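Local coordinates for penicillin-binding protein (Bacillus halodurans, PDB 3TG9) that probably binds penicillin and related beta-lactams, as a penicillin-binding protein of the serine beta-lactamase family, at residues B[46-51]-B[186-191]; B[190-193]-B[197-200]. One frame throughout, in Å; residues are numbered along the deposited sequence.

Overall arrangement
Both contacts involve the loop between helix 172-182 and strand 205-207: contact 1 joins it to a distant turn, contact 2 folds it on itself. Segments 186-191 and 190-193 overlap at Gly190 and Tyr191, and the contact centres are about 8 Å apart. Contact 1 is a surface contact, joining 186-191 to the turn between strands 43-44 and 51-52; its chemistry is polar, with one side-chain-to-backbone hydrogen bond and a carboxylate beside a histidine. Contact 2 is local, partly buried and mostly apolar: a phenylalanine, a proline and a leucine bring 190-193 and 197-200 together. Arg50 links the two, since its backbone N probably bonds to Lys200 O while its CG packs against the Phe192 ring.

Contact 1. Residues B[46-51]-B[186-191]; sequences EHHTRF and MHESGY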
loop_
_atom_site.group_PDB
_atom_site.type_symbol
_atom_site.label_atom_id
_atom_site.label_comp_id
_atom_site.label_asym_id
_atom_site.label_seq_id
_atom_site.Cartn_x
_atom_site.Cartn_y
_atom_site.Cartn_z
ATOM N N GLU B 46 -8.716 -12.715 -14.342
ATOM C CA GLU B 46 -9.398 -12.949 -15.615
ATOM C C GLU B 46 -8.527 -12.525 -16.805
ATOM O O GLU B 46 -7.390 -12.099 -16.620
ATOM C CB GLU B 46 -10.738 -12.216 -15.650
ATOM C CG GLU B 46 -10.610 -10.710 -15.674
ATOM C CD GLU B 46 -11.607 -10.061 -16.614
ATOM O OE1 GLU B 46 -12.010 -10.722 -17.597
ATOM O OE2 GLU B 46 -11.980 -8.887 -16.378
ATOM N N HIS B 47 -9.053 -12.628 -18.023
ATOM C CA HIS B 47 -8.259 -12.306 -19.210
ATOM C C HIS B 47 -7.864 -10.831 -19.249
ATOM O O HIS B 47 -6.810 -10.481 -19.768
ATOM C CB HIS B 47 -8.994 -12.690 -20.510
ATOM C CG HIS B 47 -9.275 -14.159 -20.646
ATOM N ND1 HIS B 47 -9.798 -14.714 -21.794
ATOM C CD2 HIS B 47 -9.099 -15.184 -19.779
ATOM C CE1 HIS B 47 -9.943 -16.018 -21.624
ATOM N NE2 HIS B 47 -9.523 -16.331 -20.410
ATOM N N HIS B 48 -8.693 -9.960 -18.692
ATOM C CA HIS B 48 -8.445 -8.526 -18.829
ATOM C C HIS B 48 -7.804 -7.907 -17.592
ATOM O O HIS B 48 -7.651 -6.692 -17.500
ATOM C CB HIS B 48 -9.728 -7.802 -19.234
ATOM C CG HIS B 48 -10.319 -8.320 -20.508
ATOM N ND1 HIS B 48 -11.294 -9.294 -20.534
ATOM C CD2 HIS B 48 -10.041 -8.029 -21.802
ATOM C CE1 HIS B 48 -11.607 -9.567 -21.790
ATOM N NE2 HIS B 48 -10.861 -8.814 -22.579
ATOM N N THR B 49 -7.422 -8.762 -16.652
ATOM C CA THR B 49 -6.716 -8.341 -15.450
ATOM C C THR B 49 -5.340 -7.798 -15.819
ATOM O O THR B 49 -4.597 -8.445 -16.563
ATOM C CB THR B 49 -6.480 -9.533 -14.513
ATOM O OG1 THR B 49 -7.722 -10.183 -14.218
ATOM C CG2 THR B 49 -5.822 -9.082 -13.227
ATOM N N ARG B 50 -5.000 -6.621 -15.298
ATOM C CA ARG B 50 -3.657 -6.072 -15.482
ATOM C C ARG B 50 -2.666 -6.610 -14.461
ATOM O O ARG B 50 -2.973 -6.695 -13.270
ATOM C CB ARG B 50 -3.667 -4.554 -15.394
ATOM C CG ARG B 50 -4.232 -3.893 -16.596
ATOM C CD ARG B 50 -5.658 -3.424 -16.335
ATOM N NE ARG B 50 -5.930 -2.314 -17.228
ATOM C CZ ARG B 50 -6.636 -1.250 -16.904
ATOM N NH1 ARG B 50 -7.185 -1.159 -15.699
ATOM N NH2 ARG B 50 -6.808 -0.289 -17.807
ATOM N N PHE B 51 -1.470 -6.952 -14.939
ATOM C CA PHE B 51 -0.416 -7.483 -14.092
ATOM C C PHE B 51 0.840 -6.628 -14.197
ATOM O O PHE B 51 1.180 -6.148 -15.277
ATOM C CB PHE B 51 -0.066 -8.913 -14.503
ATOM C CG PHE B 51 -1.169 -9.905 -14.279
ATOM C CD1 PHE B 51 -1.226 -10.638 -13.105
ATOM C CD2 PHE B 51 -2.132 -10.128 -15.256
ATOM C CE1 PHE B 51 -2.220 -11.566 -12.901
ATOM C CE2 PHE B 51 -3.128 -11.055 -15.060
ATOM C CZ PHE B 51 -3.175 -11.776 -13.878
ATOM N N MET B 186 -2.418 -0.925 -27.343
ATOM C CA MET B 186 -2.485 -1.414 -25.968
ATOM C C MET B 186 -3.240 -0.441 -25.043
ATOM O O MET B 186 -2.617 0.314 -24.295
ATOM C CB MET B 186 -1.067 -1.649 -25.441
ATOM C CG MET B 186 -0.225 -2.581 -26.327
ATOM S SD MET B 186 1.555 -2.544 -25.956
ATOM C CE MET B 186 1.561 -3.208 -24.289
ATOM N N HIS B 187 -4.571 -0.477 -25.083
ATOM C CA HIS B 187 -5.392 0.479 -24.334
ATOM C C HIS B 187 -5.661 0.065 -22.886
ATOM O O HIS B 187 -6.282 0.810 -22.136
ATOM C CB HIS B 187 -6.729 0.718 -25.048
ATOM C CG HIS B 187 -6.608 0.840 -26.538
ATOM N ND1 HIS B 187 -6.181 1.994 -27.159
ATOM C CD2 HIS B 187 -6.862 -0.051 -27.526
ATOM C CE1 HIS B 187 -6.172 1.808 -28.465
ATOM N NE2 HIS B 187 -6.581 0.577 -28.719
ATOM N N GLU B 188 -5.205 -1.120 -22.497
ATOM C CA GLU B 188 -5.391 -1.592 -21.131
ATOM C C GLU B 188 -4.089 -1.649 -20.333
ATOM O O GLU B 188 -3.991 -2.393 -19.357
ATOM C CB GLU B 188 -6.032 -2.976 -21.134
ATOM C CG GLU B 188 -7.417 -3.026 -21.740
ATOM C CD GLU B 188 -8.215 -4.205 -21.217
ATOM O OE1 GLU B 188 -8.713 -5.001 -22.037
ATOM O OE2 GLU B 188 -8.331 -4.343 -19.975
ATOM N N SER B 189 -3.102 -0.859 -20.738
ATOM C CA SER B 189 -1.775 -0.907 -20.133
ATOM C C SER B 189 -1.351 0.458 -19.632
ATOM O O SER B 189 -1.804 1.480 -20.147
ATOM C CB SER B 189 -0.734 -1.406 -21.149
ATOM O OG SER B 189 -0.925 -2.776 -21.435
ATOM N N GLY B 190 -0.466 0.475 -18.637
ATOM C CA GLY B 190 -0.003 1.730 -18.070
ATOM C C GLY B 190 0.961 1.585 -16.903
ATOM O O GLY B 190 1.207 0.488 -16.378
ATOM N N TYR B 191 1.524 2.714 -16.502
ATOM C CA TYR B 191 2.390 2.756 -15.342
ATOM C C TYR B 191 1.536 3.189 -14.165
ATOM O O TYR B 191 1.479 4.369 -13.819
ATOM C CB TYR B 191 3.562 3.702 -15.596
ATOM C CG TYR B 191 4.479 3.181 -16.680
ATOM C CD1 TYR B 191 5.683 2.581 -16.357
ATOM C CD2 TYR B 191 4.125 3.261 -18.025
ATOM C CE1 TYR B 191 6.522 2.088 -17.331
ATOM C CE2 TYR B 191 4.971 2.765 -19.015
ATOM C CZ TYR B 191 6.168 2.180 -18.654
ATOM O OH TYR B 191 7.024 1.665 -19.602
#
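Arg50 reaches across to the backbone of Glu188, and His48 lies beside the carboxylate of the same residue. The arginine chain bends at chi2 (102°), which turns Arg50 NE onto Glu188 O at 2.9 Å in a moderately bent hydrogen bond (N-H...O 149°). NE stands above the carbonyl plane rather than in it, while the oxygen is tilted modestly from the guanidinium plane. Beyond NE, the NH2 end runs along the backbone, with Arg50 NH2 3.8 Å from Glu188 CA at the edge of the guanidinium. Glu188 points its own chain back, extended beyond CG, and Glu188 OE1 meets the edge of the imidazole at His48 CD2 (3.3 Å). Glu188 OE1 lies near the ring plane, and with the two planes only 12° apart, the groups meet edge to edge. Glu188 OE2 lies 4.2 Å from Arg50 NE but well out of the guanidinium plane; the attraction there is one of charge alone and probably modest. A weak hydrogen bond from His48 ND1 to Glu46 OE1 (3.3 Å) probably helps to set the ring's rotation. Glu46 N in turn donates to Thr49 OG1 at 2.7 Å, bracing the turn that carries His48. Asp236 holds the opposite segment, accepting bonds from Glu188 N and Ser189 OG. His48 of the type I turn Glu46 to Thr49, and Arg50 just after it, meet Glu188 of the type I turn Met186 to Ser189 at the surface of a beta-lactamase-family fold, joining the approach to strand 51-52 to the loop that follows helix 172-182.

Contact 2. Residues B[190-193]-B[197-200]; sequences GYFA and LPAK
Pro198 lies over one face of the Phe192 ring, with Pro198 CG 3.7 Å from the ring centroid and only 7° off the normal, a well-centred CH-pi contact. The neighbouring methylene joins in nearer the root of the ring, Pro198 CD sitting 3.7 Å from Phe192 CG. Leu197 adds a second apolar touch from the same segment: Leu197 CD2 rests 3.9 Å from Phe192 CB and also lies 3.6 Å from Ala193 O. With CG beside its backbone N (chi1 -53°), Phe192 swings its ring toward 197-200. Gly190 O, which takes a weak hydrogen bond from Phe192 N (3.3 Å), lies over the opposite face, about 4.1 Å above the plane. The aromatic ring is therefore layered between the proline and a carbonyl of its own segment. Where the chain doubles back, Ala193 O and Leu197 N come within 3.1 Å, but the angle is poor and no hydrogen bond forms; side-chain contact holds this bend within the loop connecting helix 172-182 to strand 205-207 of the beta-lactamase-family fold. Farther out, Phe192 also meets the ring of Tyr231, their planes inclined at about 30°, while the backbone of Gly190 bonds to that of the same tyrosine. Tyr191 N is held by Glu177 OE2, anchoring the start of the segment to helix 172-182. On the proline side, Thr201 OG1 hydrogen-bonds to Pro198 O and Ala199 O, and Ala199 packs on Ala40 of the second subunit, bringing this edge of the loop to the dimer interface.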
loop_
_atom_site.group_PDB
_atom_site.type_symbol
_atom_site.label_atom_id
_atom_site.label_comp_id
_atom_site.label_asym_id
_atom_site.label_seq_id
_atom_site.Cartn_x
_atom_site.Cartn_y
_atom_site.Cartn_z
ATOM N N GLY B 190 -0.466 0.475 -18.637
ATOM C CA GLY B 190 -0.003 1.730 -18.070
ATOM C C GLY B 190 0.961 1.585 -16.903
ATOM O O GLY B 190 1.207 0.488 -16.378
ATOM N N TYR B 191 1.524 2.714 -16.502
ATOM C CA TYR B 191 2.390 2.756 -15.342
ATOM C C TYR B 191 1.536 3.189 -14.165
ATOM O O TYR B 191 1.479 4.369 -13.819
ATOM C CB TYR B 191 3.562 3.702 -15.596
ATOM C CG TYR B 191 4.479 3.181 -16.680
ATOM C CD1 TYR B 191 5.683 2.581 -16.357
ATOM C CD2 TYR B 191 4.125 3.261 -18.025
ATOM C CE1 TYR B 191 6.522 2.088 -17.331
ATOM C CE2 TYR B 191 4.971 2.765 -19.015
ATOM C CZ TYR B 191 6.168 2.180 -18.654
ATOM O OH TYR B 191 7.024 1.665 -19.602
ATOM N N PHE B 192 0.827 2.221 -13.591
ATOM C CA PHE B 192 -0.095 2.488 -12.498
ATOM C C PHE B 192 0.676 2.597 -11.193
ATOM O O PHE B 192 1.708 1.939 -11.015
ATOM C CB PHE B 192 -1.146 1.378 -12.369
ATOM C CG PHE B 192 -1.883 1.080 -13.641
ATOM C CD1 PHE B 192 -2.171 2.090 -14.541
ATOM C CD2 PHE B 192 -2.303 -0.212 -13.925
ATOM C CE1 PHE B 192 -2.853 1.818 -15.712
ATOM C CE2 PHE B 192 -2.982 -0.494 -15.096
ATOM C CZ PHE B 192 -3.258 0.518 -15.990
ATOM N N ALA B 193 0.166 3.427 -10.288
ATOM C CA ALA B 193 0.750 3.591 -8.964
ATOM C C ALA B 193 -0.123 2.853 -7.968
ATOM O O ALA B 193 -1.332 2.773 -8.150
ATOM C CB ALA B 193 0.843 5.063 -8.600
ATOM N N LEU B 197 -4.405 2.522 -7.919
ATOM C CA LEU B 197 -4.641 1.356 -8.770
ATOM C C LEU B 197 -6.042 1.372 -9.391
ATOM O O LEU B 197 -7.043 1.488 -8.684
ATOM C CB LEU B 197 -4.445 0.054 -7.987
ATOM C CG LEU B 197 -3.043 -0.539 -7.848
ATOM C CD1 LEU B 197 -3.162 -1.950 -7.313
ATOM C CD2 LEU B 197 -2.292 -0.537 -9.180
ATOM N N PRO B 198 -6.116 1.231 -10.725
ATOM C CA PRO B 198 -7.419 1.249 -11.390
ATOM C C PRO B 198 -8.064 -0.128 -11.313
ATOM O O PRO B 198 -7.450 -1.062 -10.795
ATOM C CB PRO B 198 -7.075 1.610 -12.838
ATOM C CG PRO B 198 -5.540 1.753 -12.882
ATOM C CD PRO B 198 -5.013 1.062 -11.682
ATOM N N ALA B 199 -9.291 -0.241 -11.800
ATOM C CA ALA B 199 -10.021 -1.503 -11.774
ATOM C C ALA B 199 -9.298 -2.563 -12.588
ATOM O O ALA B 199 -8.475 -2.245 -13.446
ATOM C CB ALA B 199 -11.429 -1.302 -12.324
ATOM N N LYS B 200 -9.619 -3.824 -12.328
ATOM C CA LYS B 200 -9.092 -4.920 -13.131
ATOM C C LYS B 200 -7.565 -4.915 -13.138
ATOM O O LYS B 200 -6.919 -4.996 -14.188
ATOM C CB LYS B 200 -9.684 -4.885 -14.542
ATOM C CG LYS B 200 -11.181 -5.256 -14.558
ATOM C CD LYS B 200 -11.743 -5.503 -15.960
ATOM C CE LYS B 200 -12.506 -4.287 -16.503
ATOM N NZ LYS B 200 -11.616 -3.236 -17.088
#